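Local coordinates for nicotinate phosphoribosyltransferase (Porphyromonas gingivalis, PDB 2IM5), which probably catalyses the ATP-assisted joining of nicotinate to 5-phosphoribosyl 1-diphosphate, giving nicotinate ribonucleotide for NAD(+) synthesis, at residues A[5-10]-A[88-93]; A[41-46]-A[132-137]; A[52-57]-A[95-100]; A[105-110]-A[125-130]. One frame throughout, in Å; residues are numbered along the deposited sequence.

Contact 1. Residues A[5-10]-A[88-93]; sequences RSILDT and FRFDPE
The rings of Phe88 and Phe90 meet each other and share Ile7 as a partner. The edge of Phe88 carries both Ile7 CD1 and Phe90 CE1 near its plane, and one face of Phe90 receives Phe88 CE2, 3.6 Å above the ring and over its centre. Ile7 CD1 lies 4.0 Å from Phe88 CD2, and one carbon back along the same branch Ile7 CG1 lies 4.1 Å from Phe90 CE2. With CG1 anti to the backbone N (chi1 -154°), the longer arm of the isoleucine runs out to the two rings, an apolar branch long enough for CG1 and CD1 to reach one ring each. Ile7 itself is held in a type I turn, Ser6 to Asp9, in which Ser6 OG also accepts from Leu8 N at 2.9 Å, an ST turn. On the other segment Arg89 NH1 bonds back to Phe88 O at 2.6 Å, approaching from above the carbonyl plane. The contact thus joins the loop before helix 12-24 to the loop between helix 79-87 and strand 95-99; Phe84 and Trp119 extend the aromatic cluster, and helix 64-73 packs against Ile7 through Glu66.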
loop_
_atom_site.group_PDB
_atom_site.type_symbol
_atom_site.label_atom_id
_atom_site.label_comp_id
_atom_site.label_asym_id
_atom_site.label_seq_id
_atom_site.Cartn_x
_atom_site.Cartn_y
_atom_site.Cartn_z
ATOM N N ARG A 5 -1.376 17.185 8.163
ATOM C CA ARG A 5 -2.365 18.255 8.220
ATOM C C ARG A 5 -3.738 17.893 7.681
ATOM O O ARG A 5 -4.729 18.553 8.003
ATOM C CB ARG A 5 -1.847 19.487 7.468
ATOM C CG ARG A 5 -0.607 20.127 8.089
ATOM C CD ARG A 5 -0.822 20.351 9.582
ATOM N NE ARG A 5 0.220 21.175 10.190
ATOM C CZ ARG A 5 0.352 22.480 9.983
ATOM N NH1 ARG A 5 -0.494 23.116 9.176
ATOM N NH2 ARG A 5 1.327 23.152 10.583
ATOM N N SER A 6 -3.804 16.859 6.853
ATOM C CA SER A 6 -5.081 16.443 6.286
ATOM C C SER A 6 -5.444 15.001 6.603
ATOM O O SER A 6 -4.597 14.106 6.566
ATOM C CB SER A 6 -5.069 16.620 4.769
ATOM O OG SER A 6 -6.217 16.005 4.199
ATOM N N ILE A 7 -6.715 14.770 6.894
ATOM C CA ILE A 7 -7.152 13.421 7.191
ATOM C C ILE A 7 -7.102 12.585 5.905
ATOM O O ILE A 7 -7.186 11.365 5.950
ATOM C CB ILE A 7 -8.575 13.434 7.806
ATOM C CG1 ILE A 7 -8.771 12.189 8.669
ATOM C CG2 ILE A 7 -9.631 13.496 6.717
ATOM C CD1 ILE A 7 -9.926 12.309 9.649
ATOM N N LEU A 8 -6.945 13.253 4.759
ATOM C CA LEU A 8 -6.857 12.564 3.473
ATOM C C LEU A 8 -5.406 12.323 3.064
ATOM O O LEU A 8 -5.142 11.729 2.017
ATOM C CB LEU A 8 -7.560 13.360 2.369
ATOM C CG LEU A 8 -9.061 13.618 2.475
ATOM C CD1 LEU A 8 -9.548 14.205 1.154
ATOM C CD2 LEU A 8 -9.804 12.320 2.795
ATOM N N ASP A 9 -4.463 12.782 3.880
ATOM C CA ASP A 9 -3.047 12.578 3.576
ATOM C C ASP A 9 -2.699 11.154 4.001
ATOM O O ASP A 9 -2.106 10.918 5.057
ATOM C CB ASP A 9 -2.182 13.604 4.323
ATOM C CG ASP A 9 -0.717 13.563 3.904
ATOM O OD1 ASP A 9 -0.401 12.991 2.841
ATOM O OD2 ASP A 9 0.128 14.121 4.635
ATOM N N THR A 10 -3.099 10.207 3.158
ATOM C CA THR A 10 -2.880 8.787 3.394
ATOM C C THR A 10 -3.106 8.077 2.061
ATOM O O THR A 10 -3.460 8.717 1.061
ATOM C CB THR A 10 -3.880 8.253 4.455
ATOM O OG1 THR A 10 -3.601 6.878 4.749
ATOM C CG2 THR A 10 -5.307 8.377 3.949
ATOM N N PHE A 88 -14.991 10.899 12.162
ATOM C CA PHE A 88 -13.839 10.164 12.673
ATOM C C PHE A 88 -12.755 11.015 13.310
ATOM O O PHE A 88 -12.433 12.103 12.826
ATOM C CB PHE A 88 -13.204 9.346 11.541
ATOM C CG PHE A 88 -11.995 8.548 11.963
ATOM C CD1 PHE A 88 -12.142 7.314 12.588
ATOM C CD2 PHE A 88 -10.709 9.032 11.728
ATOM C CE1 PHE A 88 -11.025 6.564 12.973
ATOM C CE2 PHE A 88 -9.582 8.292 12.108
ATOM C CZ PHE A 88 -9.744 7.052 12.731
ATOM N N ARG A 89 -12.182 10.496 14.392
ATOM C CA ARG A 89 -11.086 11.156 15.086
ATOM C C ARG A 89 -10.084 10.094 15.490
ATOM O O ARG A 89 -10.461 9.082 16.078
ATOM C CB ARG A 89 -11.577 11.882 16.339
ATOM C CG ARG A 89 -12.375 13.135 16.055
ATOM C CD ARG A 89 -11.534 14.201 15.356
ATOM N NE ARG A 89 -12.329 15.393 15.071
ATOM C CZ ARG A 89 -13.324 15.437 14.189
ATOM N NH1 ARG A 89 -13.648 14.357 13.492
ATOM N NH2 ARG A 89 -14.011 16.559 14.016
ATOM N N PHE A 90 -8.815 10.309 15.147
ATOM C CA PHE A 90 -7.764 9.368 15.516
ATOM C C PHE A 90 -7.691 9.297 17.050
ATOM O O PHE A 90 -7.827 10.316 17.737
ATOM C CB PHE A 90 -6.417 9.833 14.957
ATOM C CG PHE A 90 -6.224 9.519 13.498
ATOM C CD1 PHE A 90 -5.830 8.242 13.095
ATOM C CD2 PHE A 90 -6.440 10.493 12.524
ATOM C CE1 PHE A 90 -5.655 7.941 11.741
ATOM C CE2 PHE A 90 -6.268 10.199 11.172
ATOM C CZ PHE A 90 -5.875 8.924 10.779
ATOM N N ASP A 91 -7.511 8.093 17.582
ATOM C CA ASP A 91 -7.402 7.909 19.028
ATOM C C ASP A 91 -5.989 7.453 19.353
ATOM O O ASP A 91 -5.654 6.275 19.212
ATOM C CB ASP A 91 -8.402 6.871 19.526
ATOM C CG ASP A 91 -8.240 6.576 21.012
ATOM O OD1 ASP A 91 -7.490 7.306 21.690
ATOM O OD2 ASP A 91 -8.866 5.614 21.503
ATOM N N PRO A 92 -5.142 8.391 19.806
ATOM C CA PRO A 92 -3.741 8.149 20.161
ATOM C C PRO A 92 -3.478 6.997 21.117
ATOM O O PRO A 92 -2.417 6.393 21.063
ATOM C CB PRO A 92 -3.295 9.484 20.751
ATOM C CG PRO A 92 -4.160 10.469 20.060
ATOM C CD PRO A 92 -5.507 9.789 20.086
ATOM N N GLU A 93 -4.425 6.683 21.996
ATOM C CA GLU A 93 -4.174 5.599 22.934
ATOM C C GLU A 93 -4.184 4.203 22.319
ATOM O O GLU A 93 -3.860 3.237 22.997
ATOM C CB GLU A 93 -5.125 5.673 24.128
ATOM C CG GLU A 93 -6.580 5.669 23.793
ATOM C CD GLU A 93 -7.431 5.975 25.012
ATOM O OE1 GLU A 93 -7.091 6.945 25.727
ATOM O OE2 GLU A 93 -8.436 5.260 25.253
#

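Contact 2. Residues A[41-46]-A[132-137]; sequences GFTEEF and YRFIGA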
loop_
_atom_site.group_PDB
_atom_site.type_symbol
_atom_site.label_atom_id
_atom_site.label_comp_id
_atom_site.label_asym_id
_atom_site.label_seq_id
_atom_site.Cartn_x
_atom_site.Cartn_y
_atom_site.Cartn_z
ATOM N N GLY A 41 19.507 2.425 15.257
ATOM C CA GLY A 41 19.350 2.748 16.661
ATOM C C GLY A 41 18.555 4.030 16.801
ATOM O O GLY A 41 18.784 4.990 16.072
ATOM N N PHE A 42 17.612 4.047 17.733
ATOM C CA PHE A 42 16.786 5.225 17.955
ATOM C C PHE A 42 16.823 5.617 19.419
ATOM O O PHE A 42 16.950 4.767 20.299
ATOM C CB PHE A 42 15.343 4.948 17.521
ATOM C CG PHE A 42 15.128 5.059 16.041
ATOM C CD1 PHE A 42 15.009 6.307 15.439
ATOM C CD2 PHE A 42 15.048 3.922 15.249
ATOM C CE1 PHE A 42 14.810 6.421 14.068
ATOM C CE2 PHE A 42 14.853 4.025 13.876
ATOM C CZ PHE A 42 14.734 5.280 13.285
ATOM N N THR A 43 16.706 6.913 19.672
ATOM C CA THR A 43 16.747 7.432 21.027
ATOM C C THR A 43 15.360 7.737 21.552
ATOM O O THR A 43 14.412 7.896 20.783
ATOM C CB THR A 43 17.563 8.724 21.096
ATOM O OG1 THR A 43 16.920 9.730 20.301
ATOM C CG2 THR A 43 18.975 8.489 20.578
ATOM N N GLU A 44 15.254 7.835 22.872
ATOM C CA GLU A 44 13.984 8.123 23.516
ATOM C C GLU A 44 13.444 9.493 23.140
ATOM O O GLU A 44 12.232 9.705 23.156
ATOM C CB GLU A 44 14.120 8.028 25.038
ATOM C CG GLU A 44 13.473 6.787 25.640
ATOM C CD GLU A 44 11.974 6.718 25.371
ATOM O OE1 GLU A 44 11.286 7.743 25.567
ATOM O OE2 GLU A 44 11.484 5.640 24.973
ATOM N N GLU A 45 14.326 10.429 22.804
ATOM C CA GLU A 45 13.842 11.752 22.440
ATOM C C GLU A 45 13.171 11.706 21.074
ATOM O O GLU A 45 12.222 12.446 20.829
ATOM C CB GLU A 45 14.964 12.792 22.458
ATOM C CG GLU A 45 15.843 12.840 21.234
ATOM C CD GLU A 45 16.750 14.066 21.232
ATOM O OE1 GLU A 45 16.223 15.205 21.246
ATOM O OE2 GLU A 45 17.987 13.888 21.216
ATOM N N PHE A 46 13.657 10.841 20.187
ATOM C CA PHE A 46 13.034 10.702 18.873
ATOM C C PHE A 46 11.669 10.049 19.099
ATOM O O PHE A 46 10.657 10.472 18.534
ATOM C CB PHE A 46 13.868 9.816 17.950
ATOM C CG PHE A 46 13.322 9.726 16.555
ATOM C CD1 PHE A 46 13.507 10.772 15.653
ATOM C CD2 PHE A 46 12.588 8.612 16.147
ATOM C CE1 PHE A 46 12.968 10.714 14.362
ATOM C CE2 PHE A 46 12.045 8.543 14.860
ATOM C CZ PHE A 46 12.238 9.602 13.966
ATOM N N TYR A 132 14.463 12.621 8.824
ATOM C CA TYR A 132 15.328 13.506 8.054
ATOM C C TYR A 132 15.500 14.851 8.746
ATOM O O TYR A 132 16.584 15.425 8.720
ATOM C CB TYR A 132 14.778 13.663 6.638
ATOM C CG TYR A 132 14.789 12.344 5.899
ATOM C CD1 TYR A 132 15.992 11.715 5.587
ATOM C CD2 TYR A 132 13.598 11.700 5.560
ATOM C CE1 TYR A 132 16.015 10.477 4.960
ATOM C CE2 TYR A 132 13.607 10.461 4.931
ATOM C CZ TYR A 132 14.817 9.856 4.634
ATOM O OH TYR A 132 14.830 8.635 4.009
ATOM N N ARG A 133 14.439 15.348 9.376
ATOM C CA ARG A 133 14.539 16.610 10.101
ATOM C C ARG A 133 15.534 16.407 11.241
ATOM O O ARG A 133 16.441 17.218 11.454
ATOM C CB ARG A 133 13.205 17.008 10.725
ATOM C CG ARG A 133 12.147 17.508 9.778
ATOM C CD ARG A 133 10.963 18.006 10.596
ATOM N NE ARG A 133 9.819 18.377 9.770
ATOM C CZ ARG A 133 8.661 18.808 10.260
ATOM N NH1 ARG A 133 8.496 18.924 11.572
ATOM N NH2 ARG A 133 7.666 19.118 9.441
ATOM N N PHE A 134 15.346 15.306 11.964
ATOM C CA PHE A 134 16.177 14.967 13.105
ATOM C C PHE A 134 17.667 14.922 12.793
ATOM O O PHE A 134 18.474 15.414 13.575
ATOM C CB PHE A 134 15.743 13.619 13.688
ATOM C CG PHE A 134 16.176 13.409 15.110
ATOM C CD1 PHE A 134 15.581 14.122 16.142
ATOM C CD2 PHE A 134 17.164 12.483 15.421
ATOM C CE1 PHE A 134 15.964 13.909 17.471
ATOM C CE2 PHE A 134 17.554 12.262 16.744
ATOM C CZ PHE A 134 16.953 12.976 17.770
ATOM N N ILE A 135 18.036 14.324 11.664
ATOM C CA ILE A 135 19.447 14.229 11.312
ATOM C C ILE A 135 19.904 15.423 10.483
ATOM O O ILE A 135 20.995 15.416 9.917
ATOM C CB ILE A 135 19.760 12.926 10.547
ATOM C CG1 ILE A 135 19.114 12.948 9.165
ATOM C CG2 ILE A 135 19.272 11.734 11.343
ATOM C CD1 ILE A 135 19.551 11.797 8.280
ATOM N N GLY A 136 19.056 16.446 10.422
ATOM C CA GLY A 136 19.383 17.650 9.680
ATOM C C GLY A 136 19.502 17.541 8.169
ATOM O O GLY A 136 20.109 18.407 7.545
ATOM N N ALA A 137 18.929 16.501 7.571
ATOM C CA ALA A 137 19.000 16.353 6.120
ATOM C C ALA A 137 18.031 17.319 5.437
ATOM O O ALA A 137 16.957 17.612 5.961
ATOM C CB ALA A 137 18.680 14.925 5.721
#
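Phe134 reaches from the last turn of helix 120-134 to the start of helix 44-56, its CG anti to the backbone N (chi1 -159°). At the root of the side chain, Phe134 CB is 4.1 Å from Phe46 CE1. One atom further out, Phe134 CG is 3.8 Å from Phe46 CD1, which sits above the ring but displaced toward its rim, with Phe134 CD1 and CD2 equally near Phe46 CD1. The edge of Phe46 thus points at the face of Phe134 in a T-shaped pair, centroids 5.3 Å apart and planes at 72°. Beyond the face pairing, the far edge of Phe134 meets Glu45: CZ is 3.6 Å from Glu45 CD, and the carboxylate stands almost upright to the ring, at 85°. Both segments are helix ends. Helix 120-134 stops in a Schellman motif, with Ala137 N bonded to Tyr132 O at 2.8 Å and Gly136 N to Arg133 O at 2.9 Å; Gly136, at positive phi, suits the C-prime place. Helix 44-56 begins at Thr43, a natural N-cap whose OG1 accepts weakly from Phe46 N and also lies 4.1 Å from Phe134 CZ. Phe46 is buried, its ring also packing on Leu105 and Leu130, whereas Glu45 has an exposed place, which suits a carboxylate that can probably remain hydrated while its CG methylene lies against the CZ end of the ring.

Contact 3. Residues A[52-57]-A[95-100]; sequences GEIRAM and VTVSID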
loop_
_atom_site.group_PDB
_atom_site.type_symbol
_atom_site.label_atom_id
_atom_site.label_comp_id
_atom_site.label_asym_id
_atom_site.label_seq_id
_atom_site.Cartn_x
_atom_site.Cartn_y
_atom_site.Cartn_z
ATOM N N GLY A 52 4.499 12.742 20.021
ATOM C CA GLY A 52 3.902 14.058 19.887
ATOM C C GLY A 52 3.135 14.208 18.585
ATOM O O GLY A 52 2.050 14.794 18.555
ATOM N N GLU A 53 3.698 13.683 17.504
ATOM C CA GLU A 53 3.054 13.749 16.198
ATOM C C GLU A 53 1.792 12.895 16.203
ATOM O O GLU A 53 0.766 13.275 15.636
ATOM C CB GLU A 53 4.003 13.243 15.115
ATOM C CG GLU A 53 5.178 14.157 14.831
ATOM C CD GLU A 53 4.743 15.528 14.338
ATOM O OE1 GLU A 53 3.806 15.610 13.509
ATOM O OE2 GLU A 53 5.347 16.530 14.775
ATOM N N ILE A 54 1.870 11.736 16.847
ATOM C CA ILE A 54 0.721 10.849 16.916
ATOM C C ILE A 54 -0.402 11.531 17.685
ATOM O O ILE A 54 -1.569 11.465 17.288
ATOM C CB ILE A 54 1.095 9.506 17.583
ATOM C CG1 ILE A 54 1.989 8.701 16.638
ATOM C CG2 ILE A 54 -0.160 8.723 17.930
ATOM C CD1 ILE A 54 2.540 7.435 17.243
ATOM N N ARG A 55 -0.052 12.203 18.779
ATOM C CA ARG A 55 -1.067 12.900 19.564
ATOM C C ARG A 55 -1.658 14.063 18.768
ATOM O O ARG A 55 -2.856 14.341 18.851
ATOM C CB ARG A 55 -0.474 13.404 20.884
ATOM C CG ARG A 55 -0.221 12.290 21.894
ATOM C CD ARG A 55 0.103 12.848 23.267
ATOM N NE ARG A 55 1.514 13.188 23.419
ATOM C CZ ARG A 55 2.429 12.374 23.935
ATOM N NH1 ARG A 55 2.088 11.162 24.357
ATOM N NH2 ARG A 55 3.690 12.775 24.033
ATOM N N ALA A 56 -0.819 14.734 17.986
ATOM C CA ALA A 56 -1.281 15.864 17.182
ATOM C C ALA A 56 -2.355 15.439 16.182
ATOM O O ALA A 56 -3.256 16.214 15.872
ATOM C CB ALA A 56 -0.110 16.496 16.442
ATOM N N MET A 57 -2.262 14.202 15.692
ATOM C CA MET A 57 -3.216 13.697 14.710
ATOM C C MET A 57 -4.664 13.639 15.211
ATOM O O MET A 57 -5.609 13.587 14.411
ATOM C CB MET A 57 -2.760 12.319 14.203
ATOM C CG MET A 57 -1.503 12.370 13.324
ATOM S SD MET A 57 -0.872 10.750 12.790
ATOM C CE MET A 57 -2.295 10.143 11.903
ATOM N N VAL A 95 -2.227 3.540 20.042
ATOM C CA VAL A 95 -0.827 3.449 19.634
ATOM C C VAL A 95 0.180 3.524 20.779
ATOM O O VAL A 95 0.092 4.415 21.622
ATOM C CB VAL A 95 -0.496 4.589 18.643
ATOM C CG1 VAL A 95 0.921 4.441 18.122
ATOM C CG2 VAL A 95 -1.497 4.592 17.502
ATOM N N THR A 96 1.145 2.605 20.788
ATOM C CA THR A 96 2.180 2.586 21.819
ATOM C C THR A 96 3.554 2.672 21.171
ATOM O O THR A 96 3.918 1.829 20.354
ATOM C CB THR A 96 2.127 1.294 22.673
ATOM O OG1 THR A 96 0.855 1.202 23.323
ATOM C CG2 THR A 96 3.230 1.308 23.736
ATOM N N VAL A 97 4.314 3.698 21.544
ATOM C CA VAL A 97 5.649 3.906 20.998
ATOM C C VAL A 97 6.696 3.683 22.081
ATOM O O VAL A 97 6.517 4.095 23.226
ATOM C CB VAL A 97 5.817 5.341 20.467
ATOM C CG1 VAL A 97 7.214 5.522 19.880
ATOM C CG2 VAL A 97 4.748 5.637 19.430
ATOM N N SER A 98 7.785 3.022 21.719
ATOM C CA SER A 98 8.855 2.778 22.671
ATOM C C SER A 98 10.128 2.314 21.983
ATOM O O SER A 98 10.131 1.982 20.796
ATOM C CB SER A 98 8.430 1.721 23.684
ATOM O OG SER A 98 8.218 0.479 23.041
ATOM N N ILE A 99 11.216 2.315 22.744
ATOM C CA ILE A 99 12.503 1.856 22.246
ATOM C C ILE A 99 12.635 0.490 22.897
ATOM O O ILE A 99 12.584 0.393 24.114
ATOM C CB ILE A 99 13.657 2.763 22.733
ATOM C CG1 ILE A 99 13.386 4.219 22.334
ATOM C CG2 ILE A 99 14.978 2.281 22.145
ATOM C CD1 ILE A 99 13.283 4.442 20.835
ATOM N N ASP A 100 12.779 -0.566 22.101
ATOM C CA ASP A 100 12.876 -1.908 22.669
ATOM C C ASP A 100 14.198 -2.178 23.365
ATOM O O ASP A 100 15.069 -1.306 23.438
ATOM C CB ASP A 100 12.627 -2.987 21.602
ATOM C CG ASP A 100 13.651 -2.963 20.482
ATOM O OD1 ASP A 100 14.817 -2.605 20.746
ATOM O OD2 ASP A 100 13.295 -3.321 19.339
#
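Ile54 and Val95 meet head-on: the outermost methyl of the isoleucine, CD1, points at Val95 CG1 from 3.5 Å. Toward Val97 the same methyl comes at a slant, and Ile54 CD1 stops 3.6 Å from Val97 CG2. One carbon therefore touches two valines two residues apart on the same face of strand 95-99, as the alternation of an extended chain requires. The methyls used differ: Val95 offers the branch anti to its backbone N, Val97 the branch lying beside it, and in this way the two turn toward a common point. Ile54 gets there with CG1 swung away from its carbonyl carbon (chi1 -71°) and the chain extended beyond (chi2 174°). Helix 44-56 here packs on a face of the antiparallel sheet, against its outermost strand 95-99. Beta-branched valines suit a strand, and the longer isoleucine spans the gap, Ile54 CA and Val95 CA, the nearest pair of the two segments, being 8.0 Å apart. Trp119 touches both Ile54 and Val95, while Val97 also packs on Ala47 and Val50 of the helix. With no hydrogen bond between the segments, these three side chains contribute dispersion and the burial of methyl groups, with a weak bond from Arg51 to Val97 O nearby on the same helix.

Contact 4. Residues A[105-110]-A[125-130]; sequences LDIRAQ and AVISEL
Residues 105-110 form a regular beta strand and residues 125-130 a regular stretch of helix, with Leu130 N bonded to Val126 O at 2.8 Å. Their backbones stay well apart, Leu105 CA and Ile127 CA being closest at 10.1 Å, so large side chains must bridge the gap. Ile127 does so from the helix: with CG1 anti to its carbonyl carbon and chi2 at 176°, it extends straight to the sheet. Its end methyl meets two strand residues tip to tip. Ile127 CD1 lies 3.2 Å from Ile107 CD1, tighter than normal van der Waals contact, and a looser 4.1 Å from Leu105 CD2. All three residues are buried, and their aliphatic chains suit a buried layer with no hydrogen bond across the two segments. On its other face the strand carries the charged pair Asp106 and Arg108. There Arg108 grips Asp106 side-on with two nitrogens, NE to OD1 at 3.2 Å and NH2 to OD2 at 3.3 Å; both oxygens use their syn lone pairs. This carboxylate may also ease the closeness of Arg108 to Arg33. Strand 105-110 runs antiparallel between strands 95-99 and 29-36. Ile107 and Ile127 both touch Phe34 of the latter, Leu105 rests on Val97 of the former, and helix 44-56 flanks helix 120-134 through Val50, Glu53 and Phe46 against Leu130.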
loop_
_atom_site.group_PDB
_atom_site.type_symbol
_atom_site.label_atom_id
_atom_site.label_comp_id
_atom_site.label_asym_id
_atom_site.label_seq_id
_atom_site.Cartn_x
_atom_site.Cartn_y
_atom_site.Cartn_z
ATOM N N LEU A 105 13.415 1.225 17.452
ATOM C CA LEU A 105 12.115 1.877 17.546
ATOM C C LEU A 105 11.005 0.843 17.391
ATOM O O LEU A 105 10.970 0.110 16.408
ATOM C CB LEU A 105 11.986 2.951 16.462
ATOM C CG LEU A 105 10.674 3.740 16.406
ATOM C CD1 LEU A 105 10.408 4.427 17.737
ATOM C CD2 LEU A 105 10.762 4.762 15.286
ATOM N N ASP A 106 10.111 0.788 18.372
ATOM C CA ASP A 106 8.991 -0.150 18.359
ATOM C C ASP A 106 7.669 0.610 18.437
ATOM O O ASP A 106 7.471 1.433 19.339
ATOM C CB ASP A 106 9.091 -1.109 19.551
ATOM C CG ASP A 106 7.989 -2.164 19.557
ATOM O OD1 ASP A 106 6.803 -1.803 19.745
ATOM O OD2 ASP A 106 8.310 -3.363 19.372
ATOM N N ILE A 107 6.768 0.337 17.498
ATOM C CA ILE A 107 5.471 1.000 17.484
ATOM C C ILE A 107 4.354 0.008 17.186
ATOM O O ILE A 107 4.431 -0.775 16.234
ATOM C CB ILE A 107 5.420 2.114 16.431
ATOM C CG1 ILE A 107 6.563 3.101 16.662
ATOM C CG2 ILE A 107 4.085 2.846 16.520
ATOM C CD1 ILE A 107 6.697 4.120 15.576
ATOM N N ARG A 108 3.311 0.044 18.003
ATOM C CA ARG A 108 2.189 -0.860 17.813
ATOM C C ARG A 108 0.857 -0.143 17.927
ATOM O O ARG A 108 0.630 0.625 18.865
ATOM C CB ARG A 108 2.249 -1.992 18.839
ATOM C CG ARG A 108 3.625 -2.617 18.906
ATOM C CD ARG A 108 3.651 -3.909 19.675
ATOM N NE ARG A 108 5.002 -4.458 19.652
ATOM C CZ ARG A 108 5.324 -5.689 20.031
ATOM N NH1 ARG A 108 4.387 -6.523 20.469
ATOM N NH2 ARG A 108 6.588 -6.086 19.969
ATOM N N ALA A 109 -0.006 -0.388 16.944
ATOM C CA ALA A 109 -1.342 0.183 16.912
ATOM C C ALA A 109 -2.274 -1.013 17.056
ATOM O O ALA A 109 -2.286 -1.906 16.208
ATOM C CB ALA A 109 -1.587 0.891 15.589
ATOM N N GLN A 110 -3.034 -1.044 18.140
ATOM C CA GLN A 110 -3.945 -2.151 18.378
ATOM C C GLN A 110 -5.336 -1.642 18.719
ATOM O O GLN A 110 -5.485 -0.660 19.434
ATOM C CB GLN A 110 -3.420 -3.033 19.511
ATOM C CG GLN A 110 -4.223 -4.293 19.700
ATOM C CD GLN A 110 -3.690 -5.174 20.813
ATOM O OE1 GLN A 110 -2.529 -5.605 20.787
ATOM N NE2 GLN A 110 -4.539 -5.457 21.796
ATOM N N ALA A 125 4.835 7.849 7.289
ATOM C CA ALA A 125 5.186 9.124 6.665
ATOM C C ALA A 125 5.725 10.081 7.724
ATOM O O ALA A 125 6.635 10.855 7.458
ATOM C CB ALA A 125 3.970 9.736 5.987
ATOM N N VAL A 126 5.144 10.026 8.920
ATOM C CA VAL A 126 5.576 10.883 10.015
ATOM C C VAL A 126 6.983 10.507 10.466
ATOM O O VAL A 126 7.833 11.378 10.654
ATOM C CB VAL A 126 4.620 10.779 11.215
ATOM C CG1 VAL A 126 5.284 11.336 12.480
ATOM C CG2 VAL A 126 3.351 11.554 10.919
ATOM N N ILE A 127 7.225 9.213 10.642
ATOM C CA ILE A 127 8.541 8.748 11.066
ATOM C C ILE A 127 9.593 9.144 10.040
ATOM O O ILE A 127 10.674 9.616 10.395
ATOM C CB ILE A 127 8.553 7.216 11.255
ATOM C CG1 ILE A 127 7.745 6.859 12.504
ATOM C CG2 ILE A 127 9.980 6.698 11.350
ATOM C CD1 ILE A 127 7.620 5.379 12.737
ATOM N N SER A 128 9.271 8.960 8.768
ATOM C CA SER A 128 10.203 9.296 7.706
ATOM C C SER A 128 10.547 10.787 7.716
ATOM O O SER A 128 11.717 11.155 7.735
ATOM C CB SER A 128 9.613 8.900 6.348
ATOM O OG SER A 128 10.529 9.179 5.303
ATOM N N GLU A 129 9.530 11.644 7.723
ATOM C CA GLU A 129 9.769 13.080 7.720
ATOM C C GLU A 129 10.509 13.535 8.982
ATOM O O GLU A 129 11.447 14.327 8.896
ATOM C CB GLU A 129 8.448 13.852 7.558
ATOM C CG GLU A 129 8.637 15.361 7.492
ATOM C CD GLU A 129 7.498 16.090 6.789
ATOM O OE1 GLU A 129 7.490 17.344 6.821
ATOM O OE2 GLU A 129 6.618 15.418 6.200
ATOM N N LEU A 130 10.088 13.036 10.144
ATOM C CA LEU A 130 10.731 13.386 11.409
ATOM C C LEU A 130 12.192 12.989 11.397
ATOM O O LEU A 130 13.035 13.717 11.899
ATOM C CB LEU A 130 10.074 12.668 12.589
ATOM C CG LEU A 130 8.811 13.221 13.238
ATOM C CD1 LEU A 130 8.435 12.313 14.409
ATOM C CD2 LEU A 130 9.047 14.648 13.731
#

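Overall arrangement
Contacts 1, 3 and 4 are buried, whereas contact 2 is only partly buried, its centre about 25 Å from the centre of the chain. Contacts 3 and 4 are aliphatic helix-to-sheet packings with centres about 7 Å apart; their strands, 95-99 and 105-110, are antiparallel neighbours joined by backbone hydrogen bonds of Ser98 with Asp106 and Thr96 with Arg108. Contact 2 shares helix 44-56 with contact 3 and helix 120-134 with contact 4, and replaces methyls with aromatic rings and a solvent-accessible carboxylate. Contact 1 joins two loops through mixed aromatic and aliphatic packing and touches contact 3 where Phe90 meets Met57 and Pro92 meets Ile54. None of the four has a hydrogen bond across it.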